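Local coordinates for monosaccharide ABC transporter substrate-binding protein, CUT2 family (Bradyrhizobium sp., PDB 4YHS) that probably captures a sugar or related small solute in the periplasm and delivers it to an ABC-type importer of the CUT2 family, at residues A157-M167 against Y319-I327. Sequence-based numbering, arbitrary orientation.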
loop_
_atom_site.group_PDB
_atom_site.type_symbol
_atom_site.label_atom_id
_atom_site.label_comp_id
_atom_site.label_asym_id
_atom_site.label_seq_id
_atom_site.Cartn_x
_atom_site.Cartn_y
_atom_site.Cartn_z
ATOM N N ALA A 157 -6.202 14.967 -11.312
ATOM C CA ALA A 157 -7.356 14.463 -12.076
ATOM C C ALA A 157 -7.964 13.204 -11.460
ATOM O O ALA A 157 -9.160 12.960 -11.620
ATOM C CB ALA A 157 -6.958 14.195 -13.551
ATOM N N ALA A 158 -7.133 12.377 -10.818
ATOM C CA ALA A 158 -7.589 11.088 -10.281
ATOM C C ALA A 158 -6.619 10.607 -9.221
ATOM O O ALA A 158 -5.447 10.945 -9.283
ATOM C CB ALA A 158 -7.690 10.023 -11.356
ATOM N N LYS A 159 -7.136 9.806 -8.281
ATOM C CA LYS A 159 -6.325 9.128 -7.278
ATOM C C LYS A 159 -6.424 7.619 -7.429
ATOM O O LYS A 159 -7.505 7.066 -7.672
ATOM C CB LYS A 159 -6.749 9.539 -5.871
ATOM C CG LYS A 159 -6.574 11.028 -5.559
ATOM C CD LYS A 159 -7.126 11.404 -4.199
ATOM C CE LYS A 159 -6.917 12.891 -3.936
ATOM N NZ LYS A 159 -5.513 13.155 -3.528
ATOM N N SER A 160 -5.276 6.965 -7.288
ATOM C CA SER A 160 -5.172 5.504 -7.195
ATOM C C SER A 160 -4.367 5.196 -5.940
ATOM O O SER A 160 -3.121 5.227 -5.956
ATOM C CB SER A 160 -4.493 4.932 -8.422
ATOM O OG SER A 160 -4.459 3.526 -8.359
ATOM N N LEU A 161 -5.067 4.916 -4.855
ATOM C CA LEU A 161 -4.411 4.748 -3.585
ATOM C C LEU A 161 -5.352 4.158 -2.538
ATOM O O LEU A 161 -6.565 4.008 -2.765
ATOM C CB LEU A 161 -3.868 6.098 -3.103
ATOM C CG LEU A 161 -4.770 7.315 -3.309
ATOM C CD1 LEU A 161 -5.931 7.313 -2.350
ATOM C CD2 LEU A 161 -3.926 8.597 -3.118
ATOM N N VAL A 162 -4.774 3.799 -1.393
ATOM C CA VAL A 162 -5.570 3.302 -0.258
ATOM C C VAL A 162 -5.266 4.108 0.994
ATOM O O VAL A 162 -4.372 4.970 0.975
ATOM C CB VAL A 162 -5.298 1.803 0.020
ATOM C CG1 VAL A 162 -5.438 1.004 -1.274
ATOM C CG2 VAL A 162 -3.904 1.587 0.641
ATOM N N SER A 163 -6.036 3.847 2.058
ATOM C CA SER A 163 -5.822 4.461 3.382
ATOM C C SER A 163 -5.193 3.508 4.375
ATOM O O SER A 163 -5.630 2.351 4.466
ATOM C CB SER A 163 -7.164 4.942 3.961
ATOM O OG SER A 163 -7.011 5.423 5.292
ATOM N N PHE A 164 -4.184 3.987 5.126
ATOM C CA PHE A 164 -3.565 3.173 6.169
ATOM C C PHE A 164 -4.532 3.002 7.348
ATOM O O PHE A 164 -4.353 2.090 8.132
ATOM C CB PHE A 164 -2.227 3.764 6.626
ATOM C CG PHE A 164 -1.028 3.072 6.004
ATOM C CD1 PHE A 164 -0.632 1.829 6.444
ATOM C CD2 PHE A 164 -0.331 3.676 4.969
ATOM C CE1 PHE A 164 0.449 1.184 5.865
ATOM C CE2 PHE A 164 0.757 3.041 4.401
ATOM C CZ PHE A 164 1.142 1.802 4.844
ATOM N N TYR A 165 -5.576 3.842 7.439
ATOM C CA TYR A 165 -6.608 3.597 8.448
ATOM C C TYR A 165 -7.228 2.228 8.171
ATOM O O TYR A 165 -7.383 1.380 9.064
ATOM C CB TYR A 165 -7.699 4.672 8.428
ATOM C CG TYR A 165 -8.809 4.408 9.424
ATOM C CD1 TYR A 165 -9.893 3.612 9.095
ATOM C CD2 TYR A 165 -8.768 4.947 10.700
ATOM C CE1 TYR A 165 -10.898 3.360 9.998
ATOM C CE2 TYR A 165 -9.765 4.677 11.617
ATOM C CZ TYR A 165 -10.831 3.901 11.250
ATOM O OH TYR A 165 -11.831 3.656 12.145
ATOM N N THR A 166 -7.551 2.001 6.900
ATOM C CA THR A 166 -8.191 0.752 6.478
ATOM C C THR A 166 -7.255 -0.445 6.611
ATOM O O THR A 166 -7.692 -1.546 6.968
ATOM C CB THR A 166 -8.688 0.847 5.004
ATOM O OG1 THR A 166 -9.419 2.057 4.838
ATOM C CG2 THR A 166 -9.568 -0.367 4.626
HETATM N N MSE A 167 -5.971 -0.272 6.297
HETATM C CA MSE A 167 -5.009 -1.335 6.575
HETATM C C MSE A 167 -4.995 -1.760 8.047
HETATM O O MSE A 167 -4.970 -2.968 8.355
HETATM C CB MSE A 167 -3.601 -0.916 6.168
HETATM C CG MSE A 167 -3.458 -0.563 4.698
HETATM SE SE MSE A 167 -3.514 -2.158 3.569
HETATM C CE MSE A 167 -1.597 -2.589 3.701
ATOM N N TYR A 319 -14.234 7.412 -16.209
ATOM C CA TYR A 319 -13.229 6.837 -15.328
ATOM C C TYR A 319 -13.661 7.046 -13.905
ATOM O O TYR A 319 -14.532 7.886 -13.610
ATOM C CB TYR A 319 -11.855 7.444 -15.559
ATOM C CG TYR A 319 -11.795 8.948 -15.288
ATOM C CD1 TYR A 319 -12.335 9.847 -16.193
ATOM C CD2 TYR A 319 -11.185 9.460 -14.144
ATOM C CE1 TYR A 319 -12.292 11.215 -15.968
ATOM C CE2 TYR A 319 -11.141 10.842 -13.915
ATOM C CZ TYR A 319 -11.694 11.702 -14.836
ATOM O OH TYR A 319 -11.661 13.065 -14.638
ATOM N N VAL A 320 -13.067 6.246 -13.030
ATOM C CA VAL A 320 -13.356 6.326 -11.618
ATOM C C VAL A 320 -12.328 7.284 -11.031
ATOM O O VAL A 320 -11.141 7.067 -11.195
ATOM C CB VAL A 320 -13.285 4.931 -10.947
ATOM C CG1 VAL A 320 -13.528 5.084 -9.475
ATOM C CG2 VAL A 320 -14.299 3.978 -11.598
ATOM N N LYS A 321 -12.772 8.364 -10.380
ATOM C CA LYS A 321 -11.852 9.443 -10.037
ATOM C C LYS A 321 -11.010 9.193 -8.788
ATOM O O LYS A 321 -9.858 9.636 -8.706
ATOM C CB LYS A 321 -12.632 10.746 -9.859
ATOM C CG LYS A 321 -11.796 11.979 -9.629
ATOM C CD LYS A 321 -12.625 13.238 -9.961
ATOM C CE LYS A 321 -11.878 14.503 -9.552
ATOM N NZ LYS A 321 -12.465 15.755 -10.114
ATOM N N HIS A 322 -11.588 8.504 -7.809
ATOM C CA HIS A 322 -10.902 8.284 -6.561
ATOM C C HIS A 322 -11.165 6.834 -6.109
ATOM O O HIS A 322 -12.264 6.478 -5.679
ATOM C CB HIS A 322 -11.364 9.338 -5.553
ATOM C CG HIS A 322 -10.680 9.287 -4.227
ATOM N ND1 HIS A 322 -10.860 10.269 -3.278
ATOM C CD2 HIS A 322 -9.870 8.363 -3.660
ATOM C CE1 HIS A 322 -10.176 9.965 -2.191
ATOM N NE2 HIS A 322 -9.574 8.808 -2.391
ATOM N N VAL A 323 -10.150 5.990 -6.256
ATOM C CA VAL A 323 -10.343 4.554 -6.012
ATOM C C VAL A 323 -9.063 3.863 -5.526
ATOM O O VAL A 323 -7.935 4.277 -5.824
ATOM C CB VAL A 323 -10.896 3.854 -7.318
ATOM C CG1 VAL A 323 -9.903 3.953 -8.493
ATOM C CG2 VAL A 323 -11.341 2.409 -7.079
ATOM N N GLY A 324 -9.268 2.818 -4.738
ATOM C CA GLY A 324 -8.209 1.912 -4.330
ATOM C C GLY A 324 -8.646 0.466 -4.434
ATOM O O GLY A 324 -9.840 0.169 -4.398
ATOM N N PRO A 325 -7.679 -0.452 -4.571
ATOM C CA PRO A 325 -8.041 -1.859 -4.428
ATOM C C PRO A 325 -8.712 -2.106 -3.069
ATOM O O PRO A 325 -8.401 -1.435 -2.095
ATOM C CB PRO A 325 -6.694 -2.576 -4.502
ATOM C CG PRO A 325 -5.828 -1.665 -5.270
ATOM C CD PRO A 325 -6.244 -0.295 -4.870
ATOM N N LYS A 326 -9.646 -3.036 -3.035
ATOM C CA LYS A 326 -10.267 -3.434 -1.779
ATOM C C LYS A 326 -9.267 -4.207 -0.961
ATOM O O LYS A 326 -8.720 -5.224 -1.385
ATOM C CB LYS A 326 -11.515 -4.269 -2.036
ATOM C CG LYS A 326 -12.230 -4.739 -0.804
ATOM C CD LYS A 326 -13.118 -3.644 -0.278
ATOM C CE LYS A 326 -13.880 -4.054 0.993
ATOM N NZ LYS A 326 -14.542 -2.863 1.600
ATOM N N ILE A 327 -9.032 -3.734 0.247
ATOM C CA ILE A 327 -8.029 -4.360 1.089
ATOM C C ILE A 327 -8.606 -5.645 1.683
ATOM O O ILE A 327 -9.761 -5.678 2.103
ATOM C CB ILE A 327 -7.579 -3.396 2.185
ATOM C CG1 ILE A 327 -6.799 -2.246 1.568
ATOM C CG2 ILE A 327 -6.727 -4.130 3.241
ATOM C CD1 ILE A 327 -6.764 -1.004 2.452
HETATM O O HOH W 1 -10.648 14.748 -12.535
HETATM O O HOH W 2 -6.164 2.217 -7.016
#
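At His322, chi1 of -177° swings CG away from the backbone N, while Lys159 sets its own CG anti to the carbonyl carbon (chi1 -62°) and runs straight to CE; these torsions place Lys159 CD over one face of the imidazole. The evidence for a CH-pi contact is direct: Lys159 CD lies 3.9 Å from the centroid of the His322 ring, almost on its normal. Only at chi4 does the lysine bend, and NZ leaves for a salt bridge with Asp146. From Leu161, the CD1 branch comes obliquely to within 3.9 Å of His322 NE2, while ND1 of that ring is hydrogen-bonded to Phe38 N. Replacing His322 by an alanine is likely to leave Lys159 CD and Leu161 CD1 without the ring they both touch, and Phe38 N without its side-chain partner.

Beneath these side chains, the short strands 158-160 and 322-325 run parallel, 12° apart. Lys159 N reaches Lys321 O at 2.8 Å, Lys159 O accepts from Val323 N at 3.2 Å, and Leu161 N donates to Val323 O at 3.1 Å. A water bonds both Ser160 OG and Val323 O, on the face opposite His322; Ser160 OG is also hydrogen-bonded to Gln302 O of helix 299-314. Past the paired residues the contact turns apolar: CD1 of Ile327 meets Thr166 CG2 and, also at 3.6 Å, the selenium (SE) of selenomethionine Met167, at the start of helix 164-178. Ser163 caps that helix, its OG accepting from Tyr165 N.

Strand 158-160 is bonded on its other side to strand 144-147, whereas strand 322-331 also pairs antiparallel with 29-35. A late strand thus returns to the N-terminal lobe's mixed sheet, extending its parallel part, as in two-lobed periplasmic binding proteins, whose chain passes between the lobes more than once.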